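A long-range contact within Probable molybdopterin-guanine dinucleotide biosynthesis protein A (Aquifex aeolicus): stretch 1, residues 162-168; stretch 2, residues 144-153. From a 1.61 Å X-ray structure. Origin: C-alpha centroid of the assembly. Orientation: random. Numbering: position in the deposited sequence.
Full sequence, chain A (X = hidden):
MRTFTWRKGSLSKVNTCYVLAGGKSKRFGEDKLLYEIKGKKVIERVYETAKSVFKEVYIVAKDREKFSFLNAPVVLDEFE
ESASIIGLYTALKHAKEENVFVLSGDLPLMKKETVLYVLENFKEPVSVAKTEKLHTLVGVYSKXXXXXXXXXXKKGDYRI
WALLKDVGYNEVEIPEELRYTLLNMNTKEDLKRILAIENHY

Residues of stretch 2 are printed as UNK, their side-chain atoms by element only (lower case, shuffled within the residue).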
# COMPACT_ATOMS: atom_id res chain seq x y z
N ALA A 162 -15.94 -3.69 1.38
CA ALA A 162 -16.76 -4.65 2.12
C ALA A 162 -15.94 -5.27 3.24
O ALA A 162 -16.44 -5.49 4.35
CB ALA A 162 -17.28 -5.74 1.18
N LEU A 163 -14.67 -5.55 2.95
CA LEU A 163 -13.78 -6.12 3.95
C LEU A 163 -13.67 -5.18 5.14
O LEU A 163 -13.82 -5.60 6.29
CB LEU A 163 -12.39 -6.34 3.36
CG LEU A 163 -11.28 -6.68 4.37
CD1 LEU A 163 -11.50 -8.09 4.94
CD2 LEU A 163 -9.92 -6.60 3.68
N LEU A 164 -13.41 -3.91 4.86
CA LEU A 164 -13.26 -2.91 5.91
C LEU A 164 -14.53 -2.69 6.73
O LEU A 164 -14.45 -2.49 7.94
CB LEU A 164 -12.75 -1.60 5.31
CG LEU A 164 -11.31 -1.65 4.80
CD1 LEU A 164 -10.91 -0.28 4.28
CD2 LEU A 164 -10.36 -2.08 5.90
N LYS A 165 -15.69 -2.74 6.08
CA LYS A 165 -16.93 -2.58 6.83
C LYS A 165 -17.11 -3.79 7.75
O LYS A 165 -17.61 -3.67 8.87
CB LYS A 165 -18.13 -2.47 5.88
CG LYS A 165 -18.23 -1.13 5.20
CD LYS A 165 -19.54 -0.99 4.45
CE LYS A 165 -19.82 0.46 4.13
NZ LYS A 165 -21.15 0.63 3.47
N ASP A 166 -16.68 -4.95 7.27
CA ASP A 166 -16.80 -6.18 8.04
C ASP A 166 -15.92 -6.15 9.29
O ASP A 166 -16.41 -6.30 10.41
CB ASP A 166 -16.40 -7.37 7.15
CG ASP A 166 -16.66 -8.71 7.81
OD1 ASP A 166 -17.12 -8.73 8.98
OD2 ASP A 166 -16.41 -9.75 7.16
N VAL A 167 -14.62 -5.94 9.09
CA VAL A 167 -13.67 -5.93 10.20
C VAL A 167 -13.61 -4.64 11.01
O VAL A 167 -13.16 -4.65 12.15
CB VAL A 167 -12.25 -6.25 9.69
CG1 VAL A 167 -12.25 -7.57 8.94
CG2 VAL A 167 -11.75 -5.13 8.78
N GLY A 168 -14.08 -3.55 10.41
CA GLY A 168 -14.05 -2.27 11.09
C GLY A 168 -12.77 -1.53 10.73
O GLY A 168 -11.74 -2.16 10.48
N UNK A 144 -3.88 -9.82 12.14
CA UNK A 144 -5.02 -10.55 12.70
C UNK A 144 -6.21 -10.58 11.75
O UNK A 144 -7.16 -11.32 11.95
n UNK A 144 -4.22 -9.23 18.87
c UNK A 144 -4.39 -10.12 15.14
c UNK A 144 -3.79 -9.74 17.54
c UNK A 144 -5.43 -9.94 14.04
c UNK A 144 -4.84 -9.53 16.47
N UNK A 145 -6.14 -9.76 10.70
CA UNK A 145 -7.21 -9.69 9.71
C UNK A 145 -7.07 -10.77 8.64
O UNK A 145 -7.98 -10.98 7.85
c UNK A 145 -7.19 -8.32 9.04
c UNK A 145 -7.03 -5.86 9.15
c UNK A 145 -7.34 -7.11 9.95
c UNK A 145 -8.75 -7.05 10.51
N UNK A 146 -5.93 -11.44 8.63
CA UNK A 146 -5.67 -12.48 7.64
C UNK A 146 -6.79 -13.50 7.47
O UNK A 146 -7.21 -13.78 6.35
c UNK A 146 -3.69 -13.30 5.55
c UNK A 146 -4.35 -13.19 7.96
c UNK A 146 -3.78 -14.08 6.85
c UNK A 146 -2.41 -14.57 7.28
N UNK A 147 -7.29 -14.05 8.57
CA UNK A 147 -8.36 -15.03 8.51
C UNK A 147 -9.61 -14.51 7.79
O UNK A 147 -10.19 -15.19 6.95
c UNK A 147 -10.29 -16.92 11.34
o UNK A 147 -10.51 -16.10 12.25
c UNK A 147 -8.75 -15.50 9.91
o UNK A 147 -10.31 -18.15 11.52
c UNK A 147 -9.97 -16.40 9.95
N UNK A 148 -10.01 -13.29 8.14
CA UNK A 148 -11.19 -12.66 7.55
C UNK A 148 -10.99 -12.33 6.07
O UNK A 148 -11.89 -12.52 5.26
c UNK A 148 -13.72 -11.52 9.61
n UNK A 148 -15.83 -12.35 8.59
c UNK A 148 -12.20 -11.64 9.67
c UNK A 148 -14.34 -12.49 8.62
c UNK A 148 -11.55 -11.39 8.31
N UNK A 149 -9.82 -11.81 5.73
CA UNK A 149 -9.53 -11.45 4.35
C UNK A 149 -9.56 -12.72 3.50
O UNK A 149 -10.14 -12.75 2.42
c UNK A 149 -8.14 -10.79 4.22
c UNK A 149 -7.80 -10.57 2.76
c UNK A 149 -8.13 -9.46 4.98
c UNK A 149 -6.81 -8.72 4.91
N UNK A 150 -8.94 -13.77 4.02
CA UNK A 150 -8.88 -15.04 3.32
C UNK A 150 -10.29 -15.60 3.11
O UNK A 150 -10.60 -16.17 2.07
o UNK A 150 -5.75 -17.85 4.64
c UNK A 150 -7.62 -17.23 3.31
o UNK A 150 -7.31 -19.35 4.29
c UNK A 150 -6.84 -18.22 4.14
c UNK A 150 -8.04 -16.03 4.11
N UNK A 151 -11.13 -15.42 4.13
CA UNK A 151 -12.50 -15.90 4.08
C UNK A 151 -13.30 -15.21 2.97
O UNK A 151 -13.99 -15.86 2.19
c UNK A 151 -14.61 -16.12 5.54
o UNK A 151 -14.55 -16.35 7.90
o UNK A 151 -16.23 -15.23 7.03
c UNK A 151 -15.17 -15.88 6.92
c UNK A 151 -13.17 -15.65 5.43
N UNK A 152 -13.21 -13.88 2.91
CA UNK A 152 -13.94 -13.13 1.90
C UNK A 152 -13.43 -13.42 0.48
O UNK A 152 -14.22 -13.56 -0.45
c UNK A 152 -14.46 -11.24 3.56
n UNK A 152 -17.37 -9.85 4.38
n UNK A 152 -15.76 -9.27 2.84
n UNK A 152 -17.99 -8.91 2.38
c UNK A 152 -14.65 -9.73 3.66
c UNK A 152 -17.04 -9.34 3.20
c UNK A 152 -13.86 -11.63 2.20
N UNK A 153 -12.11 -13.50 0.32
CA UNK A 153 -11.56 -13.79 -1.01
C UNK A 153 -12.04 -15.17 -1.43
O UNK A 153 -12.46 -15.38 -2.57
c UNK A 153 -10.01 -13.75 -1.00
c UNK A 153 -9.53 -12.34 -0.67
c UNK A 153 -9.47 -14.19 -2.35
c UNK A 153 -8.02 -12.17 -0.67
O HOH W 1 -16.67 -10.50 11.10

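Position 144 has four carbons in an unbranched row ending in a nitrogen. The chain is fully extended. It stays out of reach of stretch 1. This is K144.

Position 145 has four carbons and no other element, forked at the second. Its CA-to-CB bond points toward stretch 1, and one terminal methyl reaches V167. A fork at the second carbon means leucine, L145. The contact is L145 CD2 to V167 CB, 3.7 Å.

Position 146 also has four carbons forked at the second, but none comes near stretch 1. It is L146.

Position 147 has three carbons, the third carrying two oxygens. It is exposed and out of reach of stretch 1. That is a carboxylate on a two-carbon stem, so the residue is glutamate, E147.

Position 148 again has four carbons in a row and a terminal nitrogen. Its CA-to-CB bond points toward stretch 1, and the nitrogen lies close to the carboxylate of D166. The residue is lysine, K148. K148 NZ donates to D166 OD2 at 3.0 Å, a hydrogen bond within a salt bridge. Chi2, at -99°, lies between wells. Nearer the backbone, K148 CB packs 3.9 Å from V167 CG1.

Position 149 has four carbons, forked at the first, with one arm two carbons long. A carbon of the longer arm meets the L163 side chain. This is the isoleucine pattern, I149. Its CG1 lies 3.6 Å from L163 CD2, a close apolar contact between buried side chains.

Position 150 has three carbons with two oxygens on the third, and makes no contact with stretch 1. It is E150.

Position 151 has the same atoms and still does not touch stretch 1, though its end comes nearer than its CB. It is E151. Its OE2 accepts a weak hydrogen bond from K148 NZ at 3.3 Å, part of a salt bridge within the stretch.

Position 152 has three carbons, a nitrogen, then a carbon carrying two more nitrogens. The end lies beside the carboxylate of D166 and against A162, and the carbon stem packs on L163. That is a guanidinium, and the residue is R152. Its NH1 makes a salt bridge with D166 OD2 at 2.9 Å, with a weak hydrogen bond. The carboxylate oxygen meets the guanidinium at its edge, while A162 C lies over one face. R152 CD packs 3.7 Å from L163 CA.

Position 153 has four carbons, forked at the first, with one arm two carbons long. It is out of reach of stretch 1. It is I153.

The contact joins two helices whose directions differ by 135°, with axes 10.6 Å apart at closest approach. L163 and V167, one turn apart, supply the apolar part, packing against I149 and L145. D166 supplies the charged part. Its OD2 is shared by K148 and R152, also one turn apart, so one acidic oxygen holds two basic side chains. Water 1 adds a bridge, donating to D166 OD1 at 2.8 Å and accepting from K148 NZ at 3.2 Å.

Stretch 2, residues 144-153: KLLEKIEERI
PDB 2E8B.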